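Local coordinates for MazG-related protein (Thermotoga maritima, PDB 2YXH) that probably hydrolyses nucleoside triphosphates to monophosphate and pyrophosphate and binds magnesium ions in an all-helical MazG fold, at residues R11-C16 with A68-G73; C16-K21 with E25-A30; L63-A68 with I74-A79; E85-S88 with W93-W96. The protein carries 1 engineered substitution. All coordinates share one frame; numbering follows the deposited sequence.

Contact 1 (R11-C16 with A68-G73); sequences RSLRKC and AQRDYG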
loop_
_atom_site.group_PDB
_atom_site.type_symbol
_atom_site.label_atom_id
_atom_site.label_comp_id
_atom_site.label_asym_id
_atom_site.label_seq_id
_atom_site.Cartn_x
_atom_site.Cartn_y
_atom_site.Cartn_z
ATOM N N ARG A 11 12.813 -10.716 -2.947
ATOM C CA ARG A 11 14.061 -11.170 -2.341
ATOM C C ARG A 11 13.793 -11.496 -0.873
ATOM O O ARG A 11 14.377 -12.401 -0.342
ATOM C CB ARG A 11 15.130 -10.083 -2.416
ATOM C CG ARG A 11 15.773 -9.998 -3.791
ATOM C CD ARG A 11 16.670 -8.783 -3.846
ATOM N NE ARG A 11 17.278 -8.733 -5.154
ATOM C CZ ARG A 11 18.259 -9.549 -5.520
ATOM N NH1 ARG A 11 18.772 -10.418 -4.648
ATOM N NH2 ARG A 11 18.718 -9.481 -6.768
ATOM N N SER A 12 12.913 -10.753 -0.254
ATOM C CA SER A 12 12.576 -11.037 1.178
ATOM C C SER A 12 11.808 -12.353 1.404
ATOM O O SER A 12 11.941 -13.006 2.450
ATOM C CB SER A 12 11.673 -9.927 1.660
ATOM O OG SER A 12 12.330 -8.657 1.723
ATOM N N LEU A 13 10.925 -12.686 0.468
ATOM C CA LEU A 13 10.194 -13.944 0.545
ATOM C C LEU A 13 11.216 -15.056 0.471
ATOM O O LEU A 13 11.140 -16.021 1.241
ATOM C CB LEU A 13 9.182 -14.061 -0.604
ATOM C CG LEU A 13 7.932 -13.235 -0.278
ATOM C CD1 LEU A 13 7.018 -13.073 -1.523
ATOM C CD2 LEU A 13 7.221 -13.719 1.025
ATOM N N ARG A 14 12.197 -14.875 -0.424
ATOM C CA ARG A 14 13.141 -15.904 -0.689
ATOM C C ARG A 14 14.253 -16.059 0.295
ATOM O O ARG A 14 14.838 -17.149 0.362
ATOM C CB ARG A 14 13.722 -15.753 -2.056
ATOM C CG ARG A 14 12.892 -16.511 -3.093
ATOM C CD ARG A 14 13.620 -16.513 -4.472
ATOM N NE ARG A 14 14.189 -15.205 -4.907
ATOM C CZ ARG A 14 15.501 -14.879 -4.974
ATOM N NH1 ARG A 14 16.482 -15.755 -4.593
ATOM N NH2 ARG A 14 15.829 -13.641 -5.422
ATOM N N LYS A 15 14.551 -15.017 1.078
ATOM C CA LYS A 15 15.836 -15.016 1.759
ATOM C C LYS A 15 15.767 -14.597 3.193
ATOM O O LYS A 15 16.599 -14.980 3.992
ATOM C CB LYS A 15 16.814 -14.076 1.091
ATOM C CG LYS A 15 17.058 -14.319 -0.416
ATOM C CD LYS A 15 18.041 -13.229 -0.797
ATOM C CE LYS A 15 18.993 -13.616 -1.923
ATOM N NZ LYS A 15 19.806 -14.799 -1.557
ATOM N N CYS A 16 14.834 -13.732 3.497
ATOM C CA CYS A 16 14.754 -13.122 4.830
ATOM C C CYS A 16 14.211 -13.939 6.023
ATOM O O CYS A 16 13.012 -14.267 6.109
ATOM C CB CYS A 16 14.022 -11.793 4.705
ATOM S SG CYS A 16 14.136 -10.945 6.237
ATOM N N ALA A 68 0.118 -12.658 2.381
ATOM C CA ALA A 68 -1.184 -13.133 1.880
ATOM C C ALA A 68 -0.912 -14.160 0.746
ATOM O O ALA A 68 -1.586 -15.181 0.677
ATOM C CB ALA A 68 -2.015 -12.018 1.388
ATOM N N GLN A 69 0.056 -13.906 -0.128
ATOM C CA GLN A 69 0.456 -14.904 -1.118
ATOM C C GLN A 69 1.150 -16.103 -0.447
ATOM O O GLN A 69 0.876 -17.239 -0.787
ATOM C CB GLN A 69 1.414 -14.318 -2.147
ATOM C CG GLN A 69 1.930 -15.321 -3.143
ATOM C CD GLN A 69 3.137 -14.771 -4.063
ATOM O OE1 GLN A 69 4.302 -14.566 -3.623
ATOM N NE2 GLN A 69 2.827 -14.575 -5.307
ATOM N N ARG A 70 2.073 -15.834 0.469
ATOM C CA ARG A 70 2.865 -16.869 1.091
ATOM C C ARG A 70 1.990 -17.907 1.814
ATOM O O ARG A 70 2.099 -19.148 1.624
ATOM C CB ARG A 70 3.777 -16.238 2.163
ATOM C CG ARG A 70 4.892 -17.176 2.536
ATOM C CD ARG A 70 5.627 -16.681 3.749
ATOM N NE ARG A 70 4.794 -16.517 4.974
ATOM C CZ ARG A 70 5.153 -15.743 5.968
ATOM N NH1 ARG A 70 6.316 -15.046 5.877
ATOM N NH2 ARG A 70 4.357 -15.655 7.023
ATOM N N ASP A 71 1.182 -17.362 2.696
ATOM C CA ASP A 71 0.371 -18.139 3.589
ATOM C C ASP A 71 -1.025 -18.545 3.051
ATOM O O ASP A 71 -1.579 -19.483 3.547
ATOM C CB ASP A 71 0.226 -17.424 4.920
ATOM C CG ASP A 71 1.545 -17.416 5.705
ATOM O OD1 ASP A 71 2.556 -17.953 5.218
ATOM O OD2 ASP A 71 1.579 -16.827 6.804
ATOM N N TYR A 72 -1.633 -17.750 2.183
ATOM C CA TYR A 72 -3.049 -17.932 1.847
ATOM C C TYR A 72 -3.179 -18.156 0.327
ATOM O O TYR A 72 -4.274 -18.325 -0.186
ATOM C CB TYR A 72 -3.940 -16.833 2.361
ATOM C CG TYR A 72 -3.963 -16.819 3.896
ATOM C CD1 TYR A 72 -4.854 -17.649 4.590
ATOM C CD2 TYR A 72 -3.127 -15.977 4.643
ATOM C CE1 TYR A 72 -4.835 -17.719 6.025
ATOM C CE2 TYR A 72 -3.097 -16.035 6.128
ATOM C CZ TYR A 72 -3.970 -16.932 6.765
ATOM O OH TYR A 72 -4.024 -17.043 8.193
ATOM N N GLY A 73 -2.043 -18.134 -0.356
ATOM C CA GLY A 73 -1.902 -18.297 -1.820
ATOM C C GLY A 73 -2.529 -17.169 -2.630
ATOM O O GLY A 73 -2.661 -17.260 -3.856
#
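Arg70 NH2 is shared by Asp71 OD2 and the carbonyl of Gln22, while the aliphatic part of the same arginine rests against Leu13 across the contact. NH2 donates to Asp71 OD2 at 3.0 Å and NE to Asp71 OD1 at 2.7 Å, a side-on, two-pronged salt bridge between neighbours on the last turn of helix 47-72 in this all-helical MazG fold. Both oxygens lie close to the guanidinium plane, yet the carboxylate is turned against it: OD1 is met 44° out of the carboxylate plane, and OD2 on the syn side but also tilted, by 31°. NH1 reaches the carbonyl of Leu19, so the cation ties helix 17-20, through Leu19, and the turn after it, through Gln22, to its own helix end. With partners on all three nitrogens, the group should have little freedom to rotate.

Across the interface the helices themselves meet lightly. Leu13 of helix 2-15 points at helix 47-72 and splits its two methyls between adjacent residues, CD2 lying 4.3 Å from Arg70 CD and CD1 going to Gln69. No hydrogen bond joins the two segments, and the closest backbones, at Leu13 and Arg70, stay 7.9 Å apart between CA atoms. On helix 2-15, Arg11 and Lys15 also donate to the carbonyls of Leu94 and Trp96 of the second subunit. Gln69 keeps its CG anti to the backbone N (chi1 176°) and runs on extended, crossing Leu13 at a slant until its amide oxygen OE1 lies 3.7 Å from Leu13 CD1.

Contact 2 (C16-K21 with E25-A30); sequences CPWLEK and ETLLEA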
loop_
_atom_site.group_PDB
_atom_site.type_symbol
_atom_site.label_atom_id
_atom_site.label_comp_id
_atom_site.label_asym_id
_atom_site.label_seq_id
_atom_site.Cartn_x
_atom_site.Cartn_y
_atom_site.Cartn_z
ATOM N N CYS A 16 14.834 -13.732 3.497
ATOM C CA CYS A 16 14.754 -13.122 4.830
ATOM C C CYS A 16 14.211 -13.939 6.023
ATOM O O CYS A 16 13.012 -14.267 6.109
ATOM C CB CYS A 16 14.022 -11.793 4.705
ATOM S SG CYS A 16 14.136 -10.945 6.237
ATOM N N PRO A 17 15.083 -14.206 7.009
ATOM C CA PRO A 17 14.673 -15.034 8.175
ATOM C C PRO A 17 13.735 -14.298 9.189
ATOM O O PRO A 17 12.987 -14.917 9.920
ATOM C CB PRO A 17 16.036 -15.422 8.804
ATOM C CG PRO A 17 16.916 -14.199 8.516
ATOM C CD PRO A 17 16.523 -13.845 7.055
ATOM N N TRP A 18 13.775 -12.967 9.210
ATOM C CA TRP A 18 12.865 -12.184 9.980
ATOM C C TRP A 18 11.466 -12.298 9.322
ATOM O O TRP A 18 10.442 -12.526 10.039
ATOM C CB TRP A 18 13.360 -10.715 10.093
ATOM C CG TRP A 18 12.377 -9.852 10.687
ATOM C CD1 TRP A 18 12.150 -9.663 12.067
ATOM C CD2 TRP A 18 11.380 -9.090 10.009
ATOM N NE1 TRP A 18 11.102 -8.794 12.237
ATOM C CE2 TRP A 18 10.604 -8.434 10.998
ATOM C CE3 TRP A 18 11.082 -8.855 8.654
ATOM C CZ2 TRP A 18 9.563 -7.557 10.665
ATOM C CZ3 TRP A 18 10.062 -8.013 8.335
ATOM C CH2 TRP A 18 9.287 -7.384 9.345
ATOM N N LEU A 19 11.409 -12.166 7.986
ATOM C CA LEU A 19 10.101 -12.092 7.302
ATOM C C LEU A 19 9.361 -13.422 7.492
ATOM O O LEU A 19 8.144 -13.432 7.859
ATOM C CB LEU A 19 10.201 -11.641 5.832
ATOM C CG LEU A 19 8.836 -11.548 5.094
ATOM C CD1 LEU A 19 7.872 -10.604 5.873
ATOM C CD2 LEU A 19 8.934 -11.191 3.583
ATOM N N GLU A 20 10.135 -14.521 7.385
ATOM C CA GLU A 20 9.643 -15.935 7.544
ATOM C C GLU A 20 8.846 -16.093 8.858
ATOM O O GLU A 20 7.801 -16.836 8.897
ATOM C CB GLU A 20 10.819 -16.908 7.519
ATOM C CG GLU A 20 10.524 -18.233 8.119
ATOM C CD GLU A 20 11.536 -19.325 7.685
ATOM O OE1 GLU A 20 12.629 -18.961 7.167
ATOM O OE2 GLU A 20 11.234 -20.552 7.893
ATOM N N LYS A 21 9.315 -15.411 9.912
ATOM C CA LYS A 21 8.702 -15.482 11.200
ATOM C C LYS A 21 7.516 -14.569 11.391
ATOM O O LYS A 21 6.846 -14.679 12.435
ATOM C CB LYS A 21 9.730 -15.291 12.324
ATOM C CG LYS A 21 10.792 -16.468 12.410
ATOM C CD LYS A 21 10.061 -17.853 12.332
ATOM C CE LYS A 21 10.862 -19.093 11.811
ATOM N NZ LYS A 21 9.880 -20.022 11.010
ATOM N N GLU A 25 -1.102 -11.008 10.325
ATOM C CA GLU A 25 -1.483 -10.253 11.515
ATOM C C GLU A 25 -0.434 -9.284 11.982
ATOM O O GLU A 25 -0.685 -8.113 12.197
ATOM C CB GLU A 25 -1.804 -11.222 12.649
ATOM C CG GLU A 25 -3.200 -11.908 12.464
ATOM C CD GLU A 25 -3.152 -13.379 11.990
ATOM O OE1 GLU A 25 -2.137 -13.848 11.428
ATOM O OE2 GLU A 25 -4.176 -14.084 12.221
ATOM N N THR A 26 0.768 -9.770 12.115
ATOM C CA THR A 26 1.835 -8.934 12.607
ATOM C C THR A 26 2.124 -7.818 11.584
ATOM O O THR A 26 2.406 -6.663 11.934
ATOM C CB THR A 26 3.126 -9.787 12.834
ATOM O OG1 THR A 26 2.899 -10.729 13.878
ATOM C CG2 THR A 26 4.211 -8.914 13.323
ATOM N N LEU A 27 2.082 -8.198 10.310
ATOM C CA LEU A 27 2.345 -7.258 9.279
ATOM C C LEU A 27 1.244 -6.201 9.169
ATOM O O LEU A 27 1.514 -4.999 8.918
ATOM C CB LEU A 27 2.571 -8.010 7.990
ATOM C CG LEU A 27 3.848 -8.837 8.138
ATOM C CD1 LEU A 27 4.083 -9.849 6.858
ATOM C CD2 LEU A 27 5.015 -7.870 8.467
ATOM N N LEU A 28 0.017 -6.662 9.378
ATOM C CA LEU A 28 -1.121 -5.762 9.416
ATOM C C LEU A 28 -0.933 -4.656 10.424
ATOM O O LEU A 28 -1.216 -3.490 10.116
ATOM C CB LEU A 28 -2.417 -6.506 9.661
ATOM C CG LEU A 28 -2.968 -7.049 8.373
ATOM C CD1 LEU A 28 -4.053 -8.006 8.623
ATOM C CD2 LEU A 28 -3.428 -5.881 7.404
ATOM N N GLU A 29 -0.480 -5.023 11.619
ATOM C CA GLU A 29 -0.104 -4.068 12.723
ATOM C C GLU A 29 1.070 -3.207 12.342
ATOM O O GLU A 29 1.035 -2.035 12.549
ATOM C CB GLU A 29 0.350 -4.826 13.988
ATOM C CG GLU A 29 -0.709 -5.054 15.025
ATOM C CD GLU A 29 -0.555 -6.407 15.743
ATOM O OE1 GLU A 29 0.596 -6.784 16.143
ATOM O OE2 GLU A 29 -1.596 -7.110 15.920
ATOM N N ALA A 30 2.111 -3.772 11.736
ATOM C CA ALA A 30 3.199 -2.907 11.222
ATOM C C ALA A 30 2.613 -1.830 10.293
ATOM O O ALA A 30 2.926 -0.652 10.389
ATOM C CB ALA A 30 4.288 -3.691 10.592
#
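The short helix 17-20 lays Trp18 and Leu19 against Leu27 of helix 24-43, the helix that also supplies Glu34 and Glu37 to the magnesium site. Leu27 is the shared partner and divides its branches: CD1 meets CD1 of Leu19 at 4.0 Å, while CD2 approaches CH2, at the far end of the Trp18 indole, at 4.4 Å. The two leucines cross at about a right angle. Leu19 arrives there because its CG stands anti to the backbone N (chi1 -180°), whereas in Leu27 CG is anti to the carbonyl carbon instead.

Helix 17-20 is weakly bonded, and its start is secured by Cys16 in the N-cap position. The thiol sulphur accepts from Leu19 N at 3.5 Å with an N-H...S angle of 155°, so the residue that makes the apolar contact is also the one capped. Leu63 of helix 47-72 and Ser12 of helix 2-15 close in on Leu19, and Val64 on Leu27. The metal centre is near: the side chain of Trp18 lies about 7 Å from a bound magnesium ion, and that of Leu27 about 6 Å from that of the metal ligand Asp60. Since no hydrogen bond crosses between the segments, their fit depends on shape and on the exclusion of water, which is consistent with an apolar wall beside a strongly charged site.

Contact 3 (L63-A68 with I74-A79); sequences LVAAVA and IDLESA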
loop_
_atom_site.group_PDB
_atom_site.type_symbol
_atom_site.label_atom_id
_atom_site.label_comp_id
_atom_site.label_asym_id
_atom_site.label_seq_id
_atom_site.Cartn_x
_atom_site.Cartn_y
_atom_site.Cartn_z
ATOM N N LEU A 63 4.248 -5.716 1.874
ATOM C CA LEU A 63 4.595 -6.891 2.664
ATOM C C LEU A 63 3.344 -7.625 3.189
ATOM O O LEU A 63 3.365 -8.825 3.370
ATOM C CB LEU A 63 5.441 -6.592 3.843
ATOM C CG LEU A 63 6.925 -6.396 3.663
ATOM C CD1 LEU A 63 7.528 -5.999 5.069
ATOM C CD2 LEU A 63 7.694 -7.594 2.860
ATOM N N VAL A 64 2.245 -6.939 3.388
ATOM C CA VAL A 64 1.020 -7.699 3.753
ATOM C C VAL A 64 0.599 -8.486 2.475
ATOM O O VAL A 64 0.388 -9.712 2.507
ATOM C CB VAL A 64 -0.087 -6.804 4.346
ATOM C CG1 VAL A 64 -1.399 -7.545 4.515
ATOM C CG2 VAL A 64 0.331 -6.167 5.677
ATOM N N ALA A 65 0.526 -7.829 1.332
ATOM C CA ALA A 65 0.261 -8.580 0.127
ATOM C C ALA A 65 1.139 -9.827 0.047
ATOM O O ALA A 65 0.624 -10.951 -0.137
ATOM C CB ALA A 65 0.397 -7.720 -1.148
ATOM N N ALA A 66 2.440 -9.669 0.153
ATOM C CA ALA A 66 3.381 -10.839 0.084
ATOM C C ALA A 66 3.077 -12.065 0.944
ATOM O O ALA A 66 3.228 -13.235 0.497
ATOM C CB ALA A 66 4.855 -10.398 0.300
ATOM N N VAL A 67 2.629 -11.820 2.188
ATOM C CA VAL A 67 2.455 -12.898 3.076
ATOM C C VAL A 67 1.050 -13.485 2.880
ATOM O O VAL A 67 0.821 -14.654 3.205
ATOM C CB VAL A 67 2.616 -12.425 4.565
ATOM C CG1 VAL A 67 2.190 -13.546 5.521
ATOM C CG2 VAL A 67 4.149 -11.970 4.861
ATOM N N ALA A 68 0.118 -12.658 2.381
ATOM C CA ALA A 68 -1.184 -13.133 1.880
ATOM C C ALA A 68 -0.912 -14.160 0.746
ATOM O O ALA A 68 -1.586 -15.181 0.677
ATOM C CB ALA A 68 -2.015 -12.018 1.388
ATOM N N ILE A 74 -2.807 -16.034 -2.004
ATOM C CA ILE A 74 -3.353 -14.875 -2.760
ATOM C C ILE A 74 -2.390 -14.328 -3.858
ATOM O O ILE A 74 -1.286 -13.866 -3.582
ATOM C CB ILE A 74 -3.732 -13.672 -1.835
ATOM C CG1 ILE A 74 -4.634 -14.077 -0.650
ATOM C CG2 ILE A 74 -4.465 -12.637 -2.618
ATOM C CD1 ILE A 74 -5.988 -14.816 -1.037
ATOM N N ASP A 75 -2.843 -14.281 -5.085
ATOM C CA ASP A 75 -2.013 -13.760 -6.169
ATOM C C ASP A 75 -2.259 -12.240 -6.211
ATOM O O ASP A 75 -3.391 -11.845 -6.254
ATOM C CB ASP A 75 -2.547 -14.396 -7.429
ATOM C CG ASP A 75 -1.770 -14.043 -8.660
ATOM O OD1 ASP A 75 -0.726 -13.395 -8.621
ATOM O OD2 ASP A 75 -2.210 -14.489 -9.707
ATOM N N LEU A 76 -1.200 -11.427 -6.255
ATOM C CA LEU A 76 -1.321 -9.984 -6.158
ATOM C C LEU A 76 -1.887 -9.423 -7.429
ATOM O O LEU A 76 -2.714 -8.531 -7.361
ATOM C CB LEU A 76 0.032 -9.300 -5.885
ATOM C CG LEU A 76 -0.010 -7.760 -5.908
ATOM C CD1 LEU A 76 -0.787 -7.279 -4.662
ATOM C CD2 LEU A 76 1.331 -7.190 -5.854
ATOM N N GLU A 77 -1.432 -9.909 -8.599
ATOM C CA GLU A 77 -2.068 -9.489 -9.832
ATOM C C GLU A 77 -3.541 -9.871 -9.797
ATOM O O GLU A 77 -4.385 -9.057 -10.057
ATOM C CB GLU A 77 -1.345 -10.012 -11.091
ATOM C CG GLU A 77 0.176 -10.016 -10.977
ATOM C CD GLU A 77 0.750 -8.595 -10.705
ATOM O OE1 GLU A 77 0.324 -7.729 -11.534
ATOM O OE2 GLU A 77 1.585 -8.333 -9.715
ATOM N N SER A 78 -3.917 -11.061 -9.405
ATOM C CA SER A 78 -5.337 -11.219 -9.319
ATOM C C SER A 78 -5.996 -10.207 -8.411
ATOM O O SER A 78 -7.098 -9.738 -8.732
ATOM C CB SER A 78 -5.727 -12.599 -8.862
ATOM O OG SER A 78 -5.416 -13.444 -9.928
ATOM N N ALA A 79 -5.392 -9.922 -7.245
ATOM C CA ALA A 79 -6.064 -9.145 -6.182
ATOM C C ALA A 79 -6.219 -7.737 -6.705
ATOM O O ALA A 79 -7.244 -7.097 -6.507
ATOM C CB ALA A 79 -5.280 -9.166 -4.888
HETATM O O HOH W 1 -0.769 -11.142 -2.696
#
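The tight turn between helix 47-72 and helix 76-90 brings Ala68, near the end of the first, against Ile74, just ahead of the second, in a buried contact that combines backbone bonding with packing of alanine against larger apolar side chains. Ile74 N donates to Ala68 O at 3.1 Å, a bond that spans six residues and closes the turn in which Gly73, with positive phi, leaves the helix. The donor sits above the carbonyl plane of Ala68, 40° out of it, with a C=O...N angle of 120°. Around this bond the isoleucine folds back over the helix end. Its CG1, placed beside its own backbone N (chi1 -51°), lies 3.5 Å from Ala68 O and 3.9 Å from Ala68 CB.

One turn earlier, a water molecule does what the direct bond does at Ala68. It donates to Ala65 O and to Ile74 O, each at 2.9 Å, so a carbonyl of the helix and one of the linker are tied through the same water. Ala65 CB faces the second helix and receives CD1 of Leu76 at 3.7 Å; alanine on one side lets the CA atoms of Ala65 and Leu76 come within 6.6 Å. Asp75 takes the N-cap position, and Ala79 N bonds back to its carbonyl as helix 76-90 gets under way. Elsewhere on helix 47-72, Ala66 packs on Ile9 of helix 2-15 and Val64 on Ile24 of helix 24-43, while Ile54 and Leu47 of the second subunit press on Ala68 and Ile74, leaving the corner set between its own helices and the dimer partner.

Contact 4 (E85-S88 with W93-W96); sequences EKIS and WLFW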
loop_
_atom_site.group_PDB
_atom_site.type_symbol
_atom_site.label_atom_id
_atom_site.label_comp_id
_atom_site.label_asym_id
_atom_site.label_seq_id
_atom_site.Cartn_x
_atom_site.Cartn_y
_atom_site.Cartn_z
ATOM N N GLU A 85 -11.434 -3.927 -11.352
ATOM C CA GLU A 85 -12.762 -4.180 -11.844
ATOM C C GLU A 85 -13.749 -3.436 -11.002
ATOM O O GLU A 85 -14.695 -2.886 -11.533
ATOM C CB GLU A 85 -13.145 -5.626 -11.625
ATOM C CG GLU A 85 -12.828 -6.458 -12.776
ATOM C CD GLU A 85 -12.748 -7.927 -12.403
ATOM O OE1 GLU A 85 -13.572 -8.425 -11.597
ATOM O OE2 GLU A 85 -11.857 -8.565 -12.926
ATOM N N LYS A 86 -13.554 -3.478 -9.684
ATOM C CA LYS A 86 -14.563 -2.930 -8.783
ATOM C C LYS A 86 -14.645 -1.411 -9.021
ATOM O O LYS A 86 -15.650 -0.895 -9.453
ATOM C CB LYS A 86 -14.202 -3.268 -7.350
ATOM C CG LYS A 86 -15.121 -2.773 -6.295
ATOM C CD LYS A 86 -14.393 -2.763 -4.985
ATOM C CE LYS A 86 -14.667 -3.960 -4.165
ATOM N NZ LYS A 86 -14.041 -3.778 -2.776
ATOM N N ILE A 87 -13.547 -0.720 -8.807
ATOM C CA ILE A 87 -13.455 0.707 -9.070
ATOM C C ILE A 87 -14.048 1.124 -10.386
ATOM O O ILE A 87 -14.804 2.082 -10.422
ATOM C CB ILE A 87 -11.916 1.178 -9.010
ATOM C CG1 ILE A 87 -11.372 0.973 -7.605
ATOM C CG2 ILE A 87 -11.758 2.674 -9.293
ATOM C CD1 ILE A 87 -12.505 1.340 -6.429
ATOM N N SER A 88 -13.663 0.433 -11.479
ATOM C CA SER A 88 -14.053 0.828 -12.838
ATOM C C SER A 88 -15.520 0.684 -12.979
ATOM O O SER A 88 -16.215 1.471 -13.625
ATOM C CB SER A 88 -13.357 -0.016 -13.946
ATOM O OG SER A 88 -11.987 -0.201 -13.614
ATOM N N TRP A 93 -17.352 7.176 -14.393
ATOM C CA TRP A 93 -16.928 8.540 -14.861
ATOM C C TRP A 93 -15.396 8.734 -15.024
ATOM O O TRP A 93 -14.983 9.663 -15.681
ATOM C CB TRP A 93 -17.470 9.617 -13.964
ATOM C CG TRP A 93 -17.048 9.491 -12.501
ATOM C CD1 TRP A 93 -15.913 10.053 -11.873
ATOM C CD2 TRP A 93 -17.777 8.812 -11.459
ATOM N NE1 TRP A 93 -15.912 9.738 -10.495
ATOM C CE2 TRP A 93 -17.023 8.957 -10.234
ATOM C CE3 TRP A 93 -18.975 8.066 -11.432
ATOM C CZ2 TRP A 93 -17.468 8.412 -9.039
ATOM C CZ3 TRP A 93 -19.408 7.514 -10.188
ATOM C CH2 TRP A 93 -18.659 7.691 -9.044
ATOM N N LEU A 94 -14.591 7.823 -14.451
ATOM C CA LEU A 94 -13.126 7.861 -14.562
ATOM C C LEU A 94 -12.701 7.695 -16.002
ATOM O O LEU A 94 -11.583 8.047 -16.416
ATOM C CB LEU A 94 -12.500 6.759 -13.683
ATOM C CG LEU A 94 -12.735 6.888 -12.174
ATOM C CD1 LEU A 94 -12.008 5.781 -11.420
ATOM C CD2 LEU A 94 -12.190 8.242 -11.773
ATOM N N PHE A 95 -13.600 7.144 -16.797
ATOM C CA PHE A 95 -13.273 6.816 -18.196
ATOM C C PHE A 95 -14.092 7.648 -19.148
ATOM O O PHE A 95 -14.239 7.267 -20.302
ATOM C CB PHE A 95 -13.534 5.330 -18.404
ATOM C CG PHE A 95 -12.739 4.474 -17.476
ATOM C CD1 PHE A 95 -11.401 4.146 -17.775
ATOM C CD2 PHE A 95 -13.278 4.052 -16.262
ATOM C CE1 PHE A 95 -10.618 3.387 -16.913
ATOM C CE2 PHE A 95 -12.498 3.287 -15.393
ATOM C CZ PHE A 95 -11.162 2.959 -15.727
ATOM N N TRP A 96 -14.651 8.757 -18.657
ATOM C CA TRP A 96 -15.515 9.642 -19.421
ATOM C C TRP A 96 -14.851 11.020 -19.536
ATOM O O TRP A 96 -14.436 11.591 -18.508
ATOM C CB TRP A 96 -16.840 9.850 -18.699
ATOM C CG TRP A 96 -17.789 8.678 -18.579
ATOM C CD1 TRP A 96 -17.721 7.461 -19.229
ATOM C CD2 TRP A 96 -18.980 8.639 -17.784
ATOM N NE1 TRP A 96 -18.775 6.682 -18.841
ATOM C CE2 TRP A 96 -19.555 7.378 -17.958
ATOM C CE3 TRP A 96 -19.574 9.537 -16.878
ATOM C CZ2 TRP A 96 -20.725 6.994 -17.306
ATOM C CZ3 TRP A 96 -20.746 9.164 -16.229
ATOM C CH2 TRP A 96 -21.295 7.886 -16.423
#
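Phe95 extends its ring to Ser88 near the end of helix 76-90, where CE2 lies 3.7 Å from Ser88 CB and CZ 3.9 Å from Ser88 OG. The approach is slanted, and it is the far end of the ring, CE2 and CZ, that does the touching; CE2 also comes within 3.9 Å of Ser88 CA, so the ring rests partly on the backbone. Ser88 OG touches the ring and also bonds to the carbonyl of Val84, one turn back in the same helix, so its polar end has a partner outside the contact.

Beside this pair, Leu94 sends CD1 to CG2 of Ile87 at 3.8 Å. The rest of Ile87 leads away, leaving its gamma methyl, which stands anti to the backbone N, to make the contact. Together the two pairs fold the chain after helix 76-90 back onto its last turns. The returning piece is itself compact: Trp93 and Leu94 belong to a 3-10 segment, Trp96 N bonds to Trp93 O at 3.1 Å, and Trp93 CA lies 3.3 Å above the plane of the Trp96 ring, offset toward its rim. No hydrogen bond crosses between the segments.

The indole of Trp93 packs against Ala105, Ile108 and Trp109 of helix 102-113. From the second subunit Ile8 comes onto Phe95 and Tyr59 onto Ile87, while Lys86 forms salt bridges with Glu52 and the metal ligand Asp56 there, so that the folded-back piece lies between helix 76-90, helix 102-113 and the partner chain.

Overall arrangement
Burial alone does not set the chemistry of these four contacts. Contacts 2 and 3 are buried, contact 4 partly so, and contact 1 lies at the surface, where charged groups frame a thin apolar touch. Contact 2 relies on hydrocarbon alone across its segments, while contact 3 adds a backbone bond and a water bridge. Contacts 1 and 3 share helix 47-72 and meet through Leu13 CD1 and Ala66 CB, 3.9 Å apart; contacts 1 and 2 share Cys16. Contacts 3 and 4 both use helix 76-90, yet their centres are about 23 Å apart. Contact 4 lies across the chain's centre from contacts 1 and 2, and all four border the second subunit.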